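Myo-inositol phosphohydrolase (Mitsuokella multacida, PDB 4WU3) probably removes phosphate groups from myo-inositol hexakisphosphate, as a phytase with the fold of protein tyrosine phosphatases. Local coordinates at residues P415-H426 and L502-D511. The protein carries 2 engineered substitutions. Sequence-based numbering, arbitrary orientation.
With 4IP (inositol-(1,3,4,5)-tetrakisphosphate), chain F.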
ATOM      1  N   PRO A 415     -21.217  54.511   9.253  1.00 16.66           N
ATOM      2  CA  PRO A 415     -21.584  53.551   8.202  1.00 16.31           C
ATOM      3  C   PRO A 415     -21.319  52.082   8.587  1.00 16.35           C
ATOM      4  O   PRO A 415     -20.317  51.765   9.248  1.00 15.39           O
ATOM      5  CB  PRO A 415     -20.741  53.977   6.998  1.00 16.94           C
ATOM      6  CG  PRO A 415     -19.677  54.881   7.527  1.00 17.98           C
ATOM      7  CD  PRO A 415     -20.089  55.380   8.882  1.00 16.84           C
ATOM      8  N   ILE A 416     -22.241  51.207   8.186  1.00 14.31           N
ATOM      9  CA  ILE A 416     -22.198  49.797   8.554  1.00 13.37           C
ATOM     10  C   ILE A 416     -21.741  48.942   7.383  1.00 12.62           C
ATOM     11  O   ILE A 416     -22.337  49.001   6.302  1.00 13.14           O
ATOM     12  CB  ILE A 416     -23.584  49.303   9.003  1.00 14.05           C
ATOM     13  CG1 ILE A 416     -24.067  50.110  10.208  1.00 13.74           C
ATOM     14  CG2 ILE A 416     -23.529  47.817   9.354  1.00 15.52           C
ATOM     15  CD1 ILE A 416     -25.537  49.922  10.509  1.00 14.38           C
ATOM     16  N   TYR A 417     -20.678  48.168   7.594  1.00 11.55           N
ATOM     17  CA  TYR A 417     -20.151  47.271   6.564  1.00 12.26           C
ATOM     18  C   TYR A 417     -20.426  45.827   6.946  1.00 12.04           C
ATOM     19  O   TYR A 417     -20.186  45.416   8.075  1.00 11.54           O
ATOM     20  CB  TYR A 417     -18.636  47.436   6.360  1.00 13.55           C
ATOM     21  CG  TYR A 417     -18.226  48.757   5.773  1.00 15.70           C
ATOM     22  CD1 TYR A 417     -18.175  49.890   6.567  1.00 18.34           C
ATOM     23  CD2 TYR A 417     -17.875  48.877   4.439  1.00 17.96           C
ATOM     24  CE1 TYR A 417     -17.811  51.114   6.048  1.00 21.26           C
ATOM     25  CE2 TYR A 417     -17.504  50.107   3.907  1.00 20.64           C
ATOM     26  CZ  TYR A 417     -17.473  51.219   4.724  1.00 21.98           C
ATOM     27  OH  TYR A 417     -17.111  52.457   4.245  1.00 32.48           O
ATOM     28  N   ILE A 418     -20.947  45.060   5.994  1.00 13.36           N
ATOM     29  CA  ILE A 418     -21.020  43.612   6.135  1.00 12.65           C
ATOM     30  C   ILE A 418     -19.715  43.053   5.566  1.00 11.20           C
ATOM     31  O   ILE A 418     -19.406  43.253   4.385  1.00  9.92           O
ATOM     32  CB  ILE A 418     -22.227  43.026   5.372  1.00 12.39           C
ATOM     33  CG1 ILE A 418     -23.552  43.553   5.956  1.00 13.26           C
ATOM     34  CG2 ILE A 418     -22.194  41.509   5.386  1.00 12.18           C
ATOM     35  CD1 ILE A 418     -23.748  43.315   7.442  1.00 14.33           C
ATOM     36  N   MET A 419     -18.941  42.397   6.426  1.00 10.21           N
ATOM     37  CA  MET A 419     -17.671  41.809   6.032  1.00 10.26           C
ATOM     38  C   MET A 419     -17.861  40.309   5.810  1.00  9.85           C
ATOM     39  O   MET A 419     -17.853  39.519   6.753  1.00  9.21           O
ATOM     40  CB  MET A 419     -16.603  42.059   7.099  1.00 11.08           C
ATOM     41  CG  MET A 419     -16.443  43.516   7.523  1.00 11.83           C
ATOM     42  SD  MET A 419     -15.845  44.620   6.220  1.00 12.71           S
ATOM     43  CE  MET A 419     -14.187  43.998   5.934  1.00 12.50           C
ATOM     44  N   ASP A 420     -18.065  39.930   4.554  1.00  9.19           N
ATOM     45  CA  ASP A 420     -18.299  38.543   4.188  1.00  8.80           C
ATOM     46  C   ASP A 420     -16.939  37.865   4.047  1.00  9.26           C
ATOM     47  O   ASP A 420     -16.165  38.204   3.159  1.00  9.56           O
ATOM     48  CB  ASP A 420     -19.096  38.502   2.884  1.00  8.82           C
ATOM     49  CG  ASP A 420     -19.240  37.103   2.299  1.00  9.90           C
ATOM     50  OD1 ASP A 420     -18.924  36.107   2.978  1.00 10.14           O
ATOM     51  OD2 ASP A 420     -19.671  37.008   1.130  1.00 10.27           O
ATOM     52  N   LEU A 421     -16.648  36.910   4.925  1.00  8.74           N
ATOM     53  CA  LEU A 421     -15.328  36.302   4.978  1.00  9.03           C
ATOM     54  C   LEU A 421     -15.252  34.950   4.282  1.00  9.33           C
ATOM     55  O   LEU A 421     -14.319  34.192   4.517  1.00 10.57           O
ATOM     56  CB  LEU A 421     -14.913  36.110   6.432  1.00  9.52           C
ATOM     57  CG  LEU A 421     -14.930  37.351   7.326  1.00  9.43           C
ATOM     58  CD1 LEU A 421     -14.809  36.951   8.785  1.00  9.71           C
ATOM     59  CD2 LEU A 421     -13.810  38.299   6.921  1.00 10.07           C
ATOM     60  N   ARG A 422     -16.211  34.646   3.419  1.00  9.58           N
ATOM     61  CA  ARG A 422     -16.346  33.296   2.874  1.00  9.99           C
ATOM     62  C   ARG A 422     -15.662  33.069   1.522  1.00  9.64           C
ATOM     63  O   ARG A 422     -16.029  33.686   0.517  1.00  8.10           O
ATOM     64  CB  ARG A 422     -17.822  32.966   2.736  1.00 10.96           C
ATOM     65  CG  ARG A 422     -18.600  33.076   4.032  1.00 12.52           C
ATOM     66  CD  ARG A 422     -20.036  32.637   3.807  1.00 13.75           C
ATOM     67  NE  ARG A 422     -20.141  31.199   3.591  1.00 14.67           N
ATOM     68  CZ  ARG A 422     -21.287  30.557   3.401  1.00 16.58           C
ATOM     69  NH1 ARG A 422     -22.439  31.225   3.386  1.00 16.55           N
ATOM     70  NH2 ARG A 422     -21.285  29.242   3.230  1.00 17.45           N
ATOM     71  N   GLN A 423     -14.687  32.161   1.491  1.00  9.77           N
ATOM     72  CA  GLN A 423     -14.039  31.821   0.225  1.00 10.45           C
ATOM     73  C   GLN A 423     -14.991  31.027  -0.652  1.00 10.38           C
ATOM     74  O   GLN A 423     -15.024  31.194  -1.870  1.00  9.76           O
ATOM     75  CB  GLN A 423     -12.768  31.001   0.433  1.00 10.92           C
ATOM     76  CG  GLN A 423     -12.092  30.688  -0.897  1.00 12.08           C
ATOM     77  CD  GLN A 423     -10.822  29.873  -0.767  1.00 13.56           C
ATOM     78  OE1 GLN A 423     -10.815  28.782  -0.180  1.00 12.46           O
ATOM     79  NE2 GLN A 423      -9.739  30.382  -1.353  1.00 13.63           N
ATOM     80  N   GLU A 424     -15.763  30.154  -0.014  1.00 10.96           N
ATOM     81  CA  GLU A 424     -16.683  29.280  -0.720  1.00 10.75           C
ATOM     82  C   GLU A 424     -17.762  30.109  -1.415  1.00 11.11           C
ATOM     83  O   GLU A 424     -18.154  31.183  -0.931  1.00 11.72           O
ATOM     84  CB  GLU A 424     -17.320  28.274   0.248  1.00  9.67           C
ATOM     85  CG  GLU A 424     -18.206  28.887   1.326  1.00  9.25           C
ATOM     86  CD  GLU A 424     -17.485  29.140   2.641  1.00  9.14           C
ATOM     87  OE1 GLU A 424     -16.243  29.233   2.644  1.00  8.54           O
ATOM     88  OE2 GLU A 424     -18.164  29.250   3.678  1.00  8.91           O
ATOM     89  N   THR A 425     -18.228  29.606  -2.548  1.00 10.54           N
ATOM     90  CA  THR A 425     -19.280  30.262  -3.325  1.00 12.19           C
ATOM     91  C   THR A 425     -20.627  30.165  -2.601  1.00 10.42           C
ATOM     92  O   THR A 425     -21.020  29.092  -2.175  1.00 10.03           O
ATOM     93  CB  THR A 425     -19.407  29.614  -4.720  1.00 13.31           C
ATOM     94  OG1 THR A 425     -18.386  30.129  -5.575  1.00 14.90           O
ATOM     95  CG2 THR A 425     -20.767  29.901  -5.340  1.00 16.32           C
ATOM     96  N   HIS A 426     -21.314  31.294  -2.450  1.00 10.06           N
ATOM     97  CA  HIS A 426     -22.620  31.326  -1.786  1.00 10.01           C
ATOM     98  C   HIS A 426     -23.463  32.467  -2.327  1.00 10.75           C
ATOM     99  O   HIS A 426     -22.962  33.343  -3.045  1.00  9.61           O
ATOM    100  CB  HIS A 426     -22.484  31.495  -0.275  1.00  9.56           C
ATOM    101  CG  HIS A 426     -21.981  32.842   0.133  1.00 10.84           C
ATOM    102  ND1 HIS A 426     -22.755  33.750   0.827  1.00 11.10           N
ATOM    103  CD2 HIS A 426     -20.787  33.447  -0.078  1.00 11.34           C
ATOM    104  CE1 HIS A 426     -22.051  34.851   1.040  1.00 11.33           C
ATOM    105  NE2 HIS A 426     -20.855  34.695   0.496  1.00 10.81           N
ATOM    106  N   LEU A 502     -26.752  48.960   3.119  1.00 22.84           N
ATOM    107  CA  LEU A 502     -25.492  48.722   3.811  1.00 21.11           C
ATOM    108  C   LEU A 502     -24.365  48.549   2.811  1.00 17.82           C
ATOM    109  O   LEU A 502     -24.605  48.274   1.643  1.00 18.62           O
ATOM    110  CB  LEU A 502     -25.586  47.475   4.693  1.00 22.61           C
ATOM    111  CG  LEU A 502     -26.724  47.440   5.707  1.00 23.13           C
ATOM    112  CD1 LEU A 502     -26.813  46.065   6.347  1.00 24.90           C
ATOM    113  CD2 LEU A 502     -26.536  48.507   6.769  1.00 24.59           C
ATOM    114  N   HIS A 503     -23.136  48.711   3.276  1.00 15.88           N
ATOM    115  CA  HIS A 503     -21.971  48.471   2.438  1.00 16.81           C
ATOM    116  C   HIS A 503     -21.517  47.028   2.529  1.00 13.72           C
ATOM    117  O   HIS A 503     -21.861  46.310   3.464  1.00 12.95           O
ATOM    118  CB  HIS A 503     -20.827  49.382   2.858  1.00 18.12           C
ATOM    119  CG  HIS A 503     -21.178  50.832   2.826  1.00 20.01           C
ATOM    120  ND1 HIS A 503     -21.873  51.457   3.834  1.00 21.98           N
ATOM    121  CD2 HIS A 503     -20.927  51.781   1.903  1.00 19.78           C
ATOM    122  CE1 HIS A 503     -22.039  52.732   3.533  1.00 23.98           C
ATOM    123  NE2 HIS A 503     -21.472  52.955   2.366  1.00 22.31           N
ATOM    124  N   TYR A 504     -20.715  46.613   1.563  1.00 11.48           N
ATOM    125  CA  TYR A 504     -20.308  45.229   1.486  1.00 11.48           C
ATOM    126  C   TYR A 504     -18.833  45.117   1.171  1.00 11.53           C
ATOM    127  O   TYR A 504     -18.318  45.838   0.334  1.00 12.00           O
ATOM    128  CB  TYR A 504     -21.126  44.508   0.417  1.00 11.41           C
ATOM    129  CG  TYR A 504     -20.764  43.053   0.195  1.00 10.43           C
ATOM    130  CD1 TYR A 504     -21.303  42.051   1.002  1.00 11.35           C
ATOM    131  CD2 TYR A 504     -19.914  42.677  -0.835  1.00  9.64           C
ATOM    132  CE1 TYR A 504     -20.988  40.719   0.799  1.00 10.12           C
ATOM    133  CE2 TYR A 504     -19.597  41.355  -1.057  1.00  9.51           C
ATOM    134  CZ  TYR A 504     -20.137  40.375  -0.240  1.00 10.82           C
ATOM    135  OH  TYR A 504     -19.822  39.047  -0.453  1.00 10.62           O
ATOM    136  N   TYR A 505     -18.150  44.214   1.859  1.00 11.38           N
ATOM    137  CA  TYR A 505     -16.775  43.904   1.527  1.00 11.66           C
ATOM    138  C   TYR A 505     -16.545  42.398   1.676  1.00 12.38           C
ATOM    139  O   TYR A 505     -17.049  41.766   2.599  1.00 12.71           O
ATOM    140  CB  TYR A 505     -15.787  44.718   2.382  1.00 12.17           C
ATOM    141  CG  TYR A 505     -14.387  44.697   1.814  1.00 12.62           C
ATOM    142  CD1 TYR A 505     -13.966  45.656   0.904  1.00 12.41           C
ATOM    143  CD2 TYR A 505     -13.496  43.689   2.156  1.00 13.34           C
ATOM    144  CE1 TYR A 505     -12.694  45.614   0.354  1.00 11.91           C
ATOM    145  CE2 TYR A 505     -12.225  43.638   1.615  1.00 12.89           C
ATOM    146  CZ  TYR A 505     -11.826  44.599   0.712  1.00 13.16           C
ATOM    147  OH  TYR A 505     -10.560  44.526   0.169  1.00 11.73           O
ATOM    148  N   ARG A 506     -15.787  41.838   0.744  1.00 12.89           N
ATOM    149  CA  ARG A 506     -15.569  40.408   0.667  1.00 13.04           C
ATOM    150  C   ARG A 506     -14.104  40.042   0.872  1.00 11.88           C
ATOM    151  O   ARG A 506     -13.238  40.541   0.166  1.00 10.47           O
ATOM    152  CB  ARG A 506     -16.011  39.915  -0.714  1.00 13.88           C
ATOM    153  CG  ARG A 506     -15.853  38.415  -0.921  1.00 14.91           C
ATOM    154  CD  ARG A 506     -16.871  37.653  -0.107  1.00 15.53           C
ATOM    155  NE  ARG A 506     -16.926  36.248  -0.484  1.00 16.65           N
ATOM    156  CZ  ARG A 506     -17.703  35.749  -1.441  1.00 16.16           C
ATOM    157  NH1 ARG A 506     -18.498  36.538  -2.145  1.00 18.48           N
ATOM    158  NH2 ARG A 506     -17.681  34.451  -1.696  1.00 16.37           N
ATOM    159  N   ILE A 507     -13.826  39.174   1.840  1.00 10.56           N
ATOM    160  CA  ILE A 507     -12.518  38.533   1.929  1.00 10.73           C
ATOM    161  C   ILE A 507     -12.735  37.028   1.764  1.00 10.84           C
ATOM    162  O   ILE A 507     -13.551  36.419   2.469  1.00  9.38           O
ATOM    163  CB  ILE A 507     -11.797  38.854   3.262  1.00 11.96           C
ATOM    164  CG1 ILE A 507     -11.577  40.362   3.382  1.00 12.56           C
ATOM    165  CG2 ILE A 507     -10.455  38.139   3.330  1.00 12.05           C
ATOM    166  CD1 ILE A 507     -11.107  40.820   4.742  1.00 12.86           C
ATOM    167  N   ALA A 508     -12.024  36.434   0.816  1.00 10.39           N
ATOM    168  CA  ALA A 508     -12.222  35.035   0.483  1.00 10.82           C
ATOM    169  C   ALA A 508     -11.385  34.112   1.380  1.00 11.77           C
ATOM    170  O   ALA A 508     -10.394  33.519   0.945  1.00 12.80           O
ATOM    171  CB  ALA A 508     -11.902  34.802  -0.988  1.00 10.47           C
ATOM    172  N   ALA A 509     -11.808  33.975   2.635  1.00 11.58           N
ATOM    173  CA  ALA A 509     -11.054  33.200   3.617  1.00 10.85           C
ATOM    174  C   ALA A 509     -11.499  31.744   3.589  1.00 11.13           C
ATOM    175  O   ALA A 509     -12.688  31.448   3.623  1.00 10.96           O
ATOM    176  CB  ALA A 509     -11.226  33.791   5.010  1.00  9.87           C
ATOM    177  N   THR A 510     -10.532  30.834   3.506  1.00 12.99           N
ATOM    178  CA  THR A 510     -10.834  29.408   3.404  1.00 11.44           C
ATOM    179  C   THR A 510     -11.352  28.883   4.729  1.00 11.48           C
ATOM    180  O   THR A 510     -10.817  29.206   5.780  1.00  9.92           O
ATOM    181  CB  THR A 510      -9.600  28.602   2.986  1.00 10.98           C
ATOM    182  OG1 THR A 510      -9.122  29.093   1.730  1.00 10.58           O
ATOM    183  CG2 THR A 510      -9.953  27.116   2.858  1.00 10.65           C
ATOM    184  N   ASP A 511     -12.405  28.076   4.662  1.00 11.79           N
ATOM    185  CA  ASP A 511     -13.048  27.543   5.852  1.00 11.87           C
ATOM    186  C   ASP A 511     -12.118  26.591   6.621  1.00 11.51           C
ATOM    187  O   ASP A 511     -11.305  25.880   6.025  1.00 11.26           O
ATOM    188  CB  ASP A 511     -14.334  26.818   5.450  1.00 12.46           C
ATOM    189  CG  ASP A 511     -15.207  26.477   6.629  1.00 12.30           C
ATOM    190  OD1 ASP A 511     -14.866  26.843   7.774  1.00 13.20           O
ATOM    191  OD2 ASP A 511     -16.246  25.836   6.399  1.00 12.27           O
TER
HETATM  192  C1  4IP F 702     -16.838  26.955  10.856  1.00 39.44           C
HETATM  193  O1  4IP F 702     -17.109  28.319  11.179  1.00 28.87           O
HETATM  194  C2  4IP F 702     -18.019  26.349  10.110  1.00 44.96           C
HETATM  195  O2  4IP F 702     -19.201  26.509  10.883  1.00 47.40           O
HETATM  196  C3  4IP F 702     -17.822  24.859   9.861  1.00 50.30           C
HETATM  197  O3  4IP F 702     -18.969  24.328   9.194  1.00 63.15           O
HETATM  198  C4  4IP F 702     -17.580  24.095  11.160  1.00 48.35           C
HETATM  199  O4  4IP F 702     -17.306  22.724  10.849  1.00 51.77           O
HETATM  200  C5  4IP F 702     -16.400  24.698  11.913  1.00 49.28           C
HETATM  201  O5  4IP F 702     -16.202  24.023  13.157  1.00 54.25           O
HETATM  202  C6  4IP F 702     -16.595  26.194  12.158  1.00 44.98           C
HETATM  203  O6  4IP F 702     -15.455  26.741  12.824  1.00 41.56           O
HETATM  204  P1  4IP F 702     -16.871  29.524  10.142  1.00 21.08           P
HETATM  205  O1P 4IP F 702     -15.376  29.641  10.042  1.00 17.16           O
HETATM  206  O2P 4IP F 702     -17.561  30.682  10.816  1.00 20.97           O
HETATM  207  O3P 4IP F 702     -17.565  29.078   8.880  1.00 23.13           O
HETATM  208  P3  4IP F 702     -18.806  23.569   7.780  1.00 64.27           P
HETATM  209  O4P 4IP F 702     -17.593  22.689   7.974  1.00 79.37           O
HETATM  210  O5P 4IP F 702     -18.626  24.690   6.782  1.00 65.22           O
HETATM  211  O6P 4IP F 702     -20.087  22.788   7.620  1.00 71.57           O
HETATM  212  P4  4IP F 702     -18.093  21.503  11.559  1.00 55.79           P
HETATM  213  O7P 4IP F 702     -19.554  21.865  11.445  1.00 53.50           O
HETATM  214  O8P 4IP F 702     -17.696  20.316  10.715  1.00 57.45           O
HETATM  215  O9P 4IP F 702     -17.548  21.502  12.974  1.00 50.09           O
HETATM  216  P5  4IP F 702     -14.703  23.768  13.704  1.00 59.33           P
HETATM  217  OPF 4IP F 702     -13.830  23.665  12.462  1.00 44.56           O
HETATM  218  OPG 4IP F 702     -14.845  22.476  14.482  1.00 75.69           O
HETATM  219  OPH 4IP F 702     -14.407  24.983  14.553  1.00 61.28           O
HETATM  220  O   HOH W   1     -13.980  27.704   2.056  1.00 10.29           O
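Arg-506 grips the backbone carbonyl of Arg-422 side-on, NE and NH2 both reaching Arg-422 O at 2.9 Å with that oxygen in the guanidinium plane; its NH1 forms a salt bridge with Glu-456 on helix 449-463. Over one face of the same group lies Asp-420 OD2, 3.3 Å from Arg-506 NE; no N-H points at it, so this salt bridge is charge alone. Asp-420 OD2 instead takes Tyr-504 OH on its anti lone pair at 2.6 Å, while His-426 NE2 donates from the syn side at 2.7 Å, with OD2 in the plane of the imidazole. Asp-420 OD1 accepts from Arg-422 N, an Asx turn. Both Asp-420 (chi1 172°) and Arg-506 hold CG anti to the backbone N, and a bend at chi2 (71°) brings the guanidinium back to Asp-420 OD2 and Arg-422 O. An alanine in place of Arg-506 would probably leave Arg-422 O without these two donors and deprive Asp-420 and Glu-456 of the positive charge they share. Glu-424 OE2 is held side-on by Arg-422, and OE1 pairs with Arg-546 of the pocket. Gln-423, fully extended, receives Thr-510 OG1 at OE1 (2.6 Å) from above its amide plane. A water joins Glu-424 OE1 to Asp-511 N. Along the strands runs a parallel ladder, from His-503 N to Ile-416 O as far as Ile-507 N to Asp-420 O; 503-509 is an outermost strand of the five-stranded sheet, and 416-422 lies between it and strand 535-539. At the far end the rings of Tyr-417 and His-503 form an offset stack, planes at 28°. Met-419 SD rests on Tyr-505 CB, and Leu-502 CD2 meets Ile-416 CB at 3.8 Å. Acids and arginines are thus paired close to the bound inositol-(1,3,4,5)-tetrakisphosphate, whose O5P lies 2.7 Å from Asp-511 OD2, and Arg-506 ties the turn after Asp-420 to strand 503-509.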